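Local atomic coordinates of alpha-L-rhamnosidase (Aspergillus terreus, PDB entry 6GSZ), a protein that probably hydrolyses terminal non-reducing alpha-L-rhamnose residues from alpha-L-rhamnosides. Residues A[155-160]-A[170-175]; A[202-207]-A[225-230]. One frame throughout, in Å; residues are numbered along the deposited sequence.

Interaction 1. Residues A[155-160]-A[170-175]. With CA (calcium ion), chain B.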
loop_
_atom_site.group_PDB
_atom_site.type_symbol
_atom_site.label_atom_id
_atom_site.label_comp_id
_atom_site.label_asym_id
_atom_site.label_seq_id
_atom_site.Cartn_x
_atom_site.Cartn_y
_atom_site.Cartn_z
ATOM N N GLY A 155 -5.883 10.083 -17.549
ATOM C CA GLY A 155 -4.509 10.456 -17.331
ATOM C C GLY A 155 -4.308 10.805 -15.894
ATOM O O GLY A 155 -4.815 10.089 -14.999
ATOM N N LEU A 156 -3.532 11.853 -15.635
ATOM C CA LEU A 156 -3.275 12.398 -14.294
ATOM C C LEU A 156 -3.435 13.905 -14.367
ATOM O O LEU A 156 -3.181 14.482 -15.457
ATOM C CB LEU A 156 -1.863 12.036 -13.854
ATOM C CG LEU A 156 -1.568 10.533 -13.727
ATOM C CD1 LEU A 156 -0.062 10.280 -13.481
ATOM C CD2 LEU A 156 -2.427 9.845 -12.653
ATOM N N TYR A 157 -3.801 14.573 -13.292
ATOM C CA TYR A 157 -4.059 15.999 -13.343
ATOM C C TYR A 157 -3.357 16.743 -12.211
ATOM O O TYR A 157 -3.145 16.224 -11.103
ATOM C CB TYR A 157 -5.560 16.339 -13.353
ATOM C CG TYR A 157 -6.184 16.036 -12.027
ATOM C CD1 TYR A 157 -6.682 14.779 -11.733
ATOM C CD2 TYR A 157 -6.214 17.014 -11.019
ATOM C CE1 TYR A 157 -7.188 14.493 -10.472
ATOM C CE2 TYR A 157 -6.687 16.722 -9.748
ATOM C CZ TYR A 157 -7.168 15.462 -9.485
ATOM O OH TYR A 157 -7.570 15.198 -8.198
ATOM N N GLU A 158 -3.113 18.030 -12.450
ATOM C CA GLU A 158 -2.741 19.004 -11.442
ATOM C C GLU A 158 -3.556 20.261 -11.718
ATOM O O GLU A 158 -3.400 20.856 -12.799
ATOM C CB GLU A 158 -1.261 19.352 -11.489
ATOM C CG GLU A 158 -0.820 20.351 -10.464
ATOM C CD GLU A 158 0.702 20.461 -10.341
ATOM O OE1 GLU A 158 1.431 19.863 -11.175
ATOM O OE2 GLU A 158 1.159 21.105 -9.402
ATOM N N ALA A 159 -4.401 20.686 -10.791
ATOM C CA ALA A 159 -5.288 21.824 -10.935
ATOM C C ALA A 159 -4.812 23.023 -10.119
ATOM O O ALA A 159 -4.220 22.893 -9.051
ATOM C CB ALA A 159 -6.702 21.484 -10.533
ATOM N N ARG A 160 -5.056 24.210 -10.689
ATOM C CA ARG A 160 -4.752 25.487 -10.036
ATOM C C ARG A 160 -5.985 26.385 -10.172
ATOM O O ARG A 160 -6.603 26.456 -11.252
ATOM C CB ARG A 160 -3.554 26.186 -10.687
ATOM C CG ARG A 160 -2.292 25.339 -10.781
ATOM C CD ARG A 160 -1.049 26.039 -11.296
ATOM N NE ARG A 160 -0.537 26.906 -10.239
ATOM C CZ ARG A 160 0.201 26.501 -9.198
ATOM N NH1 ARG A 160 0.544 25.229 -9.078
ATOM N NH2 ARG A 160 0.596 27.381 -8.287
ATOM N N VAL A 170 -0.749 14.208 -5.410
ATOM C CA VAL A 170 0.086 14.088 -6.593
ATOM C C VAL A 170 -0.213 12.747 -7.246
ATOM O O VAL A 170 -0.857 11.865 -6.652
ATOM C CB VAL A 170 1.580 14.262 -6.294
ATOM C CG1 VAL A 170 1.857 15.658 -5.788
ATOM C CG2 VAL A 170 2.084 13.207 -5.336
ATOM N N MET A 171 0.232 12.566 -8.481
ATOM C CA MET A 171 -0.082 11.367 -9.274
ATOM C C MET A 171 -1.580 11.022 -9.200
ATOM O O MET A 171 -1.982 9.861 -9.096
ATOM C CB MET A 171 0.803 10.184 -8.886
ATOM C CG MET A 171 2.298 10.499 -9.008
ATOM S SD MET A 171 2.843 10.958 -10.630
ATOM C CE MET A 171 2.878 9.360 -11.422
ATOM N N ALA A 172 -2.431 12.056 -9.281
ATOM C CA ALA A 172 -3.862 11.949 -9.082
ATOM C C ALA A 172 -4.564 11.726 -10.406
ATOM O O ALA A 172 -4.215 12.395 -11.398
ATOM C CB ALA A 172 -4.367 13.213 -8.429
ATOM N N PRO A 173 -5.587 10.862 -10.506
ATOM C CA PRO A 173 -6.258 10.151 -9.407
ATOM C C PRO A 173 -5.693 8.792 -9.033
ATOM O O PRO A 173 -6.294 8.110 -8.194
ATOM C CB PRO A 173 -7.677 9.988 -10.006
ATOM C CG PRO A 173 -7.403 9.699 -11.469
ATOM C CD PRO A 173 -6.301 10.676 -11.767
ATOM N N GLY A 174 -4.535 8.417 -9.568
ATOM C CA GLY A 174 -3.947 7.126 -9.253
ATOM C C GLY A 174 -4.354 6.090 -10.296
ATOM O O GLY A 174 -4.939 6.455 -11.348
ATOM N N TRP A 175 -4.019 4.832 -10.053
ATOM C CA TRP A 175 -4.218 3.755 -10.992
ATOM C C TRP A 175 -5.339 2.813 -10.540
ATOM O O TRP A 175 -5.131 2.001 -9.619
ATOM C CB TRP A 175 -2.929 2.977 -11.254
ATOM C CG TRP A 175 -3.031 2.044 -12.417
ATOM C CD1 TRP A 175 -4.059 1.930 -13.309
ATOM C CD2 TRP A 175 -2.044 1.083 -12.824
ATOM N NE1 TRP A 175 -3.765 0.991 -14.267
ATOM C CE2 TRP A 175 -2.540 0.450 -13.989
ATOM C CE3 TRP A 175 -0.792 0.716 -12.328
ATOM C CZ2 TRP A 175 -1.809 -0.509 -14.675
ATOM C CZ3 TRP A 175 -0.078 -0.257 -12.986
ATOM C CH2 TRP A 175 -0.572 -0.838 -14.165
HETATM CA CA CA B . 3.702 19.487 -10.885
HETATM O O HOH W 1 -1.251 14.365 -10.563
HETATM O O HOH W 2 3.737 21.307 -11.736
HETATM O O HOH W 3 5.629 20.073 -9.923
#
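Leu-156 and Tyr-157 form a hollow into which the carbonyl of Ala-172 projects. Ala-172 O lies 3.4 Å from Leu-156 CD2 and equally close to Tyr-157 CD1. At the bottom it accepts a hydrogen bond from Tyr-157 N (2.9 Å), and the donor sits nearly in line with the C=O bond (163°). Leu-156 CA adds a CA-H...O contact to the same oxygen.

The methyl of Ala-172 is a second bump. Its CB rests on the outer part of the tyrosine ring, 3.7 Å from Tyr-157 CE1, and also close to CZ and OH. The ring starts from a CG set between the backbone N and the carbonyl carbon (chi1 70°). Pro-173, which follows a cis peptide bond, sets CD near Gly-155 O (3.6 Å), with Leu-156 CD2 and Tyr-157 CD1 each 4.1 Å away. The other leucine branch, Leu-156 CD1, meets Met-171 CE at 3.7 Å.

Water 1 bridges Tyr-157 O and Ala-172 N. Tyr-157 OH is bonded to Asn-185 and Tyr-187. Next along the strand, Glu-158 OE1 binds calcium together with Ser-392, and OE2 forms a salt bridge with Arg-165. Direct and water-mediated bonds thus take up both backbone polar groups of the buried Ala-172.

Interaction 2. Residues A[202-207]-A[225-230]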
loop_
_atom_site.group_PDB
_atom_site.type_symbol
_atom_site.label_atom_id
_atom_site.label_comp_id
_atom_site.label_asym_id
_atom_site.label_seq_id
_atom_site.Cartn_x
_atom_site.Cartn_y
_atom_site.Cartn_z
ATOM N N VAL A 202 -5.841 23.463 -15.516
ATOM C CA VAL A 202 -5.522 22.087 -15.149
ATOM C C VAL A 202 -4.533 21.541 -16.181
ATOM O O VAL A 202 -4.763 21.680 -17.415
ATOM C CB VAL A 202 -6.765 21.174 -15.115
ATOM C CG1 VAL A 202 -6.373 19.799 -14.560
ATOM C CG2 VAL A 202 -7.886 21.777 -14.271
ATOM N N THR A 203 -3.445 20.947 -15.729
ATOM C CA THR A 203 -2.545 20.242 -16.596
ATOM C C THR A 203 -2.828 18.758 -16.507
ATOM O O THR A 203 -2.952 18.231 -15.375
ATOM C CB THR A 203 -1.077 20.496 -16.267
ATOM O OG1 THR A 203 -0.808 21.900 -16.262
ATOM C CG2 THR A 203 -0.166 19.806 -17.265
ATOM N N VAL A 204 -2.961 18.078 -17.640
ATOM C CA VAL A 204 -3.211 16.659 -17.728
ATOM C C VAL A 204 -2.048 15.971 -18.412
ATOM O O VAL A 204 -1.660 16.377 -19.485
ATOM C CB VAL A 204 -4.532 16.313 -18.421
ATOM C CG1 VAL A 204 -4.744 14.804 -18.582
ATOM C CG2 VAL A 204 -5.699 16.941 -17.679
ATOM N N GLY A 205 -1.528 14.922 -17.791
ATOM C CA GLY A 205 -0.509 14.023 -18.312
ATOM C C GLY A 205 -1.024 12.613 -18.517
ATOM O O GLY A 205 -2.144 12.310 -18.104
ATOM N N GLU A 206 -0.221 11.758 -19.184
ATOM C CA GLU A 206 -0.757 10.468 -19.656
ATOM C C GLU A 206 -0.927 9.460 -18.499
ATOM O O GLU A 206 -1.807 8.616 -18.576
ATOM C CB GLU A 206 0.129 9.920 -20.774
ATOM C CG GLU A 206 1.519 9.547 -20.344
ATOM C CD GLU A 206 2.442 9.052 -21.422
ATOM O OE1 GLU A 206 2.152 9.320 -22.620
ATOM O OE2 GLU A 206 3.504 8.442 -21.057
ATOM N N GLY A 207 -0.018 9.468 -17.529
ATOM C CA GLY A 207 -0.063 8.480 -16.465
ATOM C C GLY A 207 -0.137 7.060 -16.990
ATOM O O GLY A 207 0.568 6.642 -17.913
ATOM N N ASP A 225 -6.470 6.783 -25.886
ATOM C CA ASP A 225 -5.304 7.321 -26.589
ATOM C C ASP A 225 -5.262 8.834 -26.528
ATOM O O ASP A 225 -4.423 9.426 -27.243
ATOM C CB ASP A 225 -5.261 6.861 -28.045
ATOM C CG ASP A 225 -6.362 7.374 -28.941
ATOM O OD1 ASP A 225 -7.247 8.103 -28.473
ATOM O OD2 ASP A 225 -6.248 7.096 -30.146
ATOM N N THR A 226 -6.139 9.472 -25.753
ATOM C CA THR A 226 -6.316 10.934 -25.764
ATOM C C THR A 226 -6.388 11.469 -24.319
ATOM O O THR A 226 -7.137 10.943 -23.490
ATOM C CB THR A 226 -7.550 11.331 -26.579
ATOM O OG1 THR A 226 -7.404 10.826 -27.907
ATOM C CG2 THR A 226 -7.708 12.842 -26.645
ATOM N N LEU A 227 -5.563 12.475 -23.967
ATOM C CA LEU A 227 -5.640 13.073 -22.643
ATOM C C LEU A 227 -6.991 13.772 -22.460
ATOM O O LEU A 227 -7.459 14.468 -23.337
ATOM C CB LEU A 227 -4.524 14.096 -22.450
ATOM C CG LEU A 227 -3.112 13.566 -22.606
ATOM C CD1 LEU A 227 -2.071 14.641 -22.364
ATOM C CD2 LEU A 227 -2.861 12.401 -21.717
ATOM N N GLY A 228 -7.633 13.544 -21.312
ATOM C CA GLY A 228 -8.941 14.079 -21.032
ATOM C C GLY A 228 -9.093 14.600 -19.614
ATOM O O GLY A 228 -8.419 14.107 -18.707
ATOM N N LEU A 229 -10.001 15.556 -19.438
ATOM C CA LEU A 229 -10.255 16.196 -18.134
ATOM C C LEU A 229 -11.769 16.165 -17.875
ATOM O O LEU A 229 -12.568 16.515 -18.734
ATOM C CB LEU A 229 -9.817 17.666 -18.212
ATOM C CG LEU A 229 -10.183 18.534 -17.012
ATOM C CD1 LEU A 229 -9.495 18.052 -15.750
ATOM C CD2 LEU A 229 -9.904 19.985 -17.286
ATOM N N LEU A 230 -12.160 15.774 -16.654
ATOM C CA LEU A 230 -13.533 15.966 -16.180
ATOM C C LEU A 230 -13.461 16.819 -14.916
ATOM O O LEU A 230 -12.768 16.424 -13.949
ATOM C CB LEU A 230 -14.155 14.603 -15.865
ATOM C CG LEU A 230 -15.595 14.656 -15.308
ATOM C CD1 LEU A 230 -16.566 15.233 -16.358
ATOM C CD2 LEU A 230 -16.047 13.276 -14.846
#
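Leu-227 packs its side chain against Val-204 and on to Glu-206. Its CB starts 3.9 Å from Val-204 CG1. CG lies anti to the carbonyl carbon (chi1 -59°), and the two methyls part beyond it. Leu-227 CD1 comes up to the backbone at Val-204 O, 3.4 Å away. Leu-227 CD2 reaches further along the chain, to Glu-206 CA at 3.5 Å and Gly-205 O at 3.7 Å. Glu-206 CB is also near CD2. The carboxylate of Glu-206 leads away from this contact, and its OE1 is hydrogen-bonded to His-129 N and Thr-128 OG1. The side chains of Leu-227 and Val-204 run past each other in opposite directions.

The two strands belong to different sheets. Strand 196-205 and strand 228-237 face each other across the interior of a beta sandwich, consistent with the galactose-binding-like clan of this N-terminal domain. The short strand segments run at 133° to each other. Side chains carry the packing, partly against backbone atoms of the facing segment.

Val-204 CG1 also touches the backbone at Gly-228 O (3.7 Å). Further along, Leu-229 and Val-202 meet with their side chains crossing obliquely. Leu-229 CD1 is 3.8 Å from Val-202 CG1, while CD2 touches CB and CG2 of the same valine. Phe-134 of strand 132-140 and Ile-151 of strand 144-154 also border Leu-229. Leu-227 likewise touches Ile-132, a residue on the strand next to Val-204.

In the fold
The chain leaves strand 144-154 and enters strand 156-161 through Gly-155. It then passes the short strand 164-165, and interaction 1 brings the loop 170-175 back to the start of strand 156-161. Nine residues lie between its segments. The chain next forms strand 182-188, in the facing sheet, and strand 196-205. Interaction 2 opens there and closes after helix 207-210, with 17 residues between its segments. The two loops follow in series and do not overlap. Strands 156-161 and 196-205 are neighbours in one sheet, with probable hydrogen bonds such as Leu-156 N to Gly-205 O. Interaction 1 ties a loop to that sheet; interaction 2 ties the sheet to its partner.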